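Local structure of dual function macrocyclase-peptidase POPB (Galerina marginata, 5N4B) at residues L91-G94 with H95-F99. The protein cleaves peptide bonds after prolyl residues and macrocyclises peptide precursors in the biosynthesis of the amanitin toxins. The protein carries 1 engineered substitution. Residues are numbered along the deposited sequence; the frame is centred on the assembly and turned at random.
Sequences LDDG and HWYWF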
ATOM      1  N   LEU A  91      -5.697 -16.343  20.267  1.00 10.52           N
ATOM      2  CA  LEU A  91      -7.019 -16.825  19.892  1.00 12.82           C
ATOM      3  C   LEU A  91      -7.739 -17.362  21.120  1.00 11.91           C
ATOM      4  O   LEU A  91      -7.121 -17.681  22.152  1.00 13.99           O
ATOM      5  CB  LEU A  91      -6.933 -17.880  18.779  1.00 13.20           C
ATOM      6  CG  LEU A  91      -6.223 -17.403  17.521  1.00 12.66           C
ATOM      7  CD1 LEU A  91      -6.405 -18.489  16.420  1.00 14.42           C
ATOM      8  CD2 LEU A  91      -6.761 -16.069  17.047  1.00 14.29           C
ATOM      9  N   ASP A  92      -9.034 -17.605  20.939  1.00 14.93           N
ATOM     10  CA  ASP A  92      -9.868 -18.149  22.010  1.00 13.63           C
ATOM     11  C   ASP A  92      -9.560 -19.590  22.339  1.00 17.38           C
ATOM     12  O   ASP A  92     -10.137 -20.102  23.312  1.00 17.21           O
ATOM     13  CB  ASP A  92     -11.347 -17.943  21.687  1.00 15.70           C
ATOM     14  CG  ASP A  92     -11.809 -16.528  21.881  1.00 19.25           C
ATOM     15  OD1 ASP A  92     -11.015 -15.549  21.905  1.00 18.09           O
ATOM     16  OD2 ASP A  92     -13.047 -16.395  22.080  1.00 24.10           O
ATOM     17  N   ASP A  93      -8.709 -20.290  21.581  1.00 15.15           N
ATOM     18  CA  ASP A  93      -8.186 -21.583  22.017  1.00 16.35           C
ATOM     19  C   ASP A  93      -7.077 -21.507  23.058  1.00 15.49           C
ATOM     20  O   ASP A  93      -6.602 -22.564  23.493  1.00 18.32           O
ATOM     21  CB  ASP A  93      -7.753 -22.434  20.807  1.00 17.64           C
ATOM     22  CG  ASP A  93      -6.591 -21.810  19.993  1.00 15.47           C
ATOM     23  OD1 ASP A  93      -6.067 -20.738  20.380  1.00 15.93           O
ATOM     24  OD2 ASP A  93      -6.228 -22.457  19.003  1.00 16.91           O
ATOM     25  N   GLY A  94      -6.653 -20.304  23.448  1.00 15.40           N
ATOM     26  CA  GLY A  94      -5.597 -20.090  24.395  1.00 14.53           C
ATOM     27  C   GLY A  94      -4.225 -20.042  23.782  1.00 15.46           C
ATOM     28  O   GLY A  94      -3.252 -19.815  24.517  1.00 14.97           O
ATOM     29  N   HIS A  95      -4.102 -20.274  22.471  1.00 14.01           N
ATOM     30  CA  HIS A  95      -2.788 -20.294  21.846  1.00 11.37           C
ATOM     31  C   HIS A  95      -2.554 -19.007  21.064  1.00 12.38           C
ATOM     32  O   HIS A  95      -3.479 -18.301  20.692  1.00 12.18           O
ATOM     33  CB  HIS A  95      -2.677 -21.533  20.941  1.00 13.25           C
ATOM     34  CG  HIS A  95      -2.570 -22.814  21.714  1.00 13.23           C
ATOM     35  ND1 HIS A  95      -1.391 -23.503  21.850  1.00 16.47           N
ATOM     36  CD2 HIS A  95      -3.479 -23.458  22.492  1.00 15.73           C
ATOM     37  CE1 HIS A  95      -1.593 -24.572  22.616  1.00 16.72           C
ATOM     38  NE2 HIS A  95      -2.843 -24.556  23.035  1.00 16.28           N
ATOM     39  N   TRP A  96      -1.278 -18.737  20.852  1.00 11.83           N
ATOM     40  CA  TRP A  96      -0.809 -17.545  20.183  1.00 10.12           C
ATOM     41  C   TRP A  96      -0.294 -17.895  18.795  1.00  9.89           C
ATOM     42  O   TRP A  96       0.408 -18.899  18.606  1.00 11.66           O
ATOM     43  CB  TRP A  96       0.318 -16.939  21.030  1.00 10.94           C
ATOM     44  CG  TRP A  96      -0.067 -16.432  22.352  1.00 10.51           C
ATOM     45  CD1 TRP A  96      -0.204 -17.159  23.470  1.00 12.29           C
ATOM     46  CD2 TRP A  96      -0.337 -15.092  22.697  1.00 10.94           C
ATOM     47  NE1 TRP A  96      -0.548 -16.338  24.529  1.00 14.01           N
ATOM     48  CE2 TRP A  96      -0.628 -15.057  24.061  1.00 12.29           C
ATOM     49  CE3 TRP A  96      -0.375 -13.897  21.981  1.00 11.06           C
ATOM     50  CZ2 TRP A  96      -0.925 -13.871  24.726  1.00 12.30           C
ATOM     51  CZ3 TRP A  96      -0.697 -12.724  22.653  1.00 11.60           C
ATOM     52  CH2 TRP A  96      -0.943 -12.726  24.004  1.00 13.76           C
ATOM     53  N   TYR A  97      -0.614 -17.048  17.832  1.00  8.77           N
ATOM     54  CA  TYR A  97      -0.290 -17.298  16.430  1.00  9.36           C
ATOM     55  C   TYR A  97       0.427 -16.082  15.857  1.00  8.88           C
ATOM     56  O   TYR A  97       0.042 -14.941  16.123  1.00  9.59           O
ATOM     57  CB  TYR A  97      -1.574 -17.548  15.644  1.00 10.61           C
ATOM     58  CG  TYR A  97      -2.335 -18.775  16.019  1.00  9.89           C
ATOM     59  CD1 TYR A  97      -3.014 -18.866  17.250  1.00 11.33           C
ATOM     60  CD2 TYR A  97      -2.379 -19.858  15.163  1.00 11.00           C
ATOM     61  CE1 TYR A  97      -3.741 -20.020  17.585  1.00 12.96           C
ATOM     62  CE2 TYR A  97      -3.117 -20.993  15.485  1.00 13.58           C
ATOM     63  CZ  TYR A  97      -3.784 -21.050  16.710  1.00 12.52           C
ATOM     64  OH  TYR A  97      -4.519 -22.188  17.019  1.00 17.37           O
ATOM     65  N   TRP A  98       1.444 -16.311  15.041  1.00  8.74           N
ATOM     66  CA  TRP A  98       2.223 -15.216  14.498  1.00  7.77           C
ATOM     67  C   TRP A  98       2.878 -15.678  13.202  1.00  7.30           C
ATOM     68  O   TRP A  98       3.112 -16.876  12.986  1.00  8.98           O
ATOM     69  CB  TRP A  98       3.310 -14.737  15.497  1.00  7.62           C
ATOM     70  CG  TRP A  98       4.394 -15.712  15.748  1.00  8.14           C
ATOM     71  CD1 TRP A  98       5.628 -15.741  15.141  1.00  9.41           C
ATOM     72  CD2 TRP A  98       4.370 -16.830  16.652  1.00  8.12           C
ATOM     73  NE1 TRP A  98       6.356 -16.827  15.603  1.00 10.43           N
ATOM     74  CE2 TRP A  98       5.607 -17.506  16.525  1.00 11.09           C
ATOM     75  CE3 TRP A  98       3.426 -17.334  17.530  1.00 10.60           C
ATOM     76  CZ2 TRP A  98       5.932 -18.627  17.291  1.00 12.32           C
ATOM     77  CZ3 TRP A  98       3.756 -18.452  18.285  1.00 11.21           C
ATOM     78  CH2 TRP A  98       4.975 -19.090  18.137  1.00 11.26           C
ATOM     79  N   PHE A  99       3.221 -14.715  12.354  1.00  7.18           N
ATOM     80  CA  PHE A  99       3.961 -15.013  11.122  1.00  7.41           C
ATOM     81  C   PHE A  99       5.458 -14.943  11.366  1.00  8.15           C
ATOM     82  O   PHE A  99       5.958 -14.114  12.120  1.00  8.20           O
ATOM     83  CB  PHE A  99       3.580 -14.039   9.990  1.00  7.15           C
ATOM     84  CG  PHE A  99       2.225 -14.291   9.435  1.00  7.73           C
ATOM     85  CD1 PHE A  99       2.037 -15.253   8.459  1.00 10.77           C
ATOM     86  CD2 PHE A  99       1.151 -13.557   9.886  1.00 11.02           C
ATOM     87  CE1 PHE A  99       0.779 -15.486   7.947  1.00 11.66           C
ATOM     88  CE2 PHE A  99      -0.102 -13.773   9.346  1.00 13.93           C
ATOM     89  CZ  PHE A  99      -0.275 -14.746   8.376  1.00 11.20           C
TER
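Leu91 packs against Tyr97 across a beta hairpin of the propeller domain, where a type I turn from Leu91 to Gly94 connects the antiparallel strands 84-90 and 96-101. The close-packed part is this pair. Methyl CD1 of Leu91 sits over one face of the Tyr97 ring, 3.6 Å from its centroid and displaced toward the rim, a CH-pi contact made at about a right angle between the two side chains. Phe151 of the adjacent four-stranded sheet touches both residues, so the buried pair joins the hairpin end to the next blade. Gly94 N to Leu91 O (3.0 Å) closes the turn itself, and Leu91 N to His95 O (3.0 Å) closes the hairpin loop around it.

On the solvent side lie the partly exposed Asp93, Gly94 and His95. Asp93 O meets the edge of the His95 ring, 3.4 Å from CD2, while His95 ND1 bonds to Ser113 O. The Asp93 side chain accepts two bonds. Its chi1 of 63° turns the carboxylate toward the strand, nearly into the plane of the Tyr97 ring (planes 14° apart). OD1 accepts from His95 N at 2.9 Å, met from above the carboxylate plane, and OD2 receives the hydroxyl proton of the buried Tyr97 on its syn lone pair, 2.6 Å from OH.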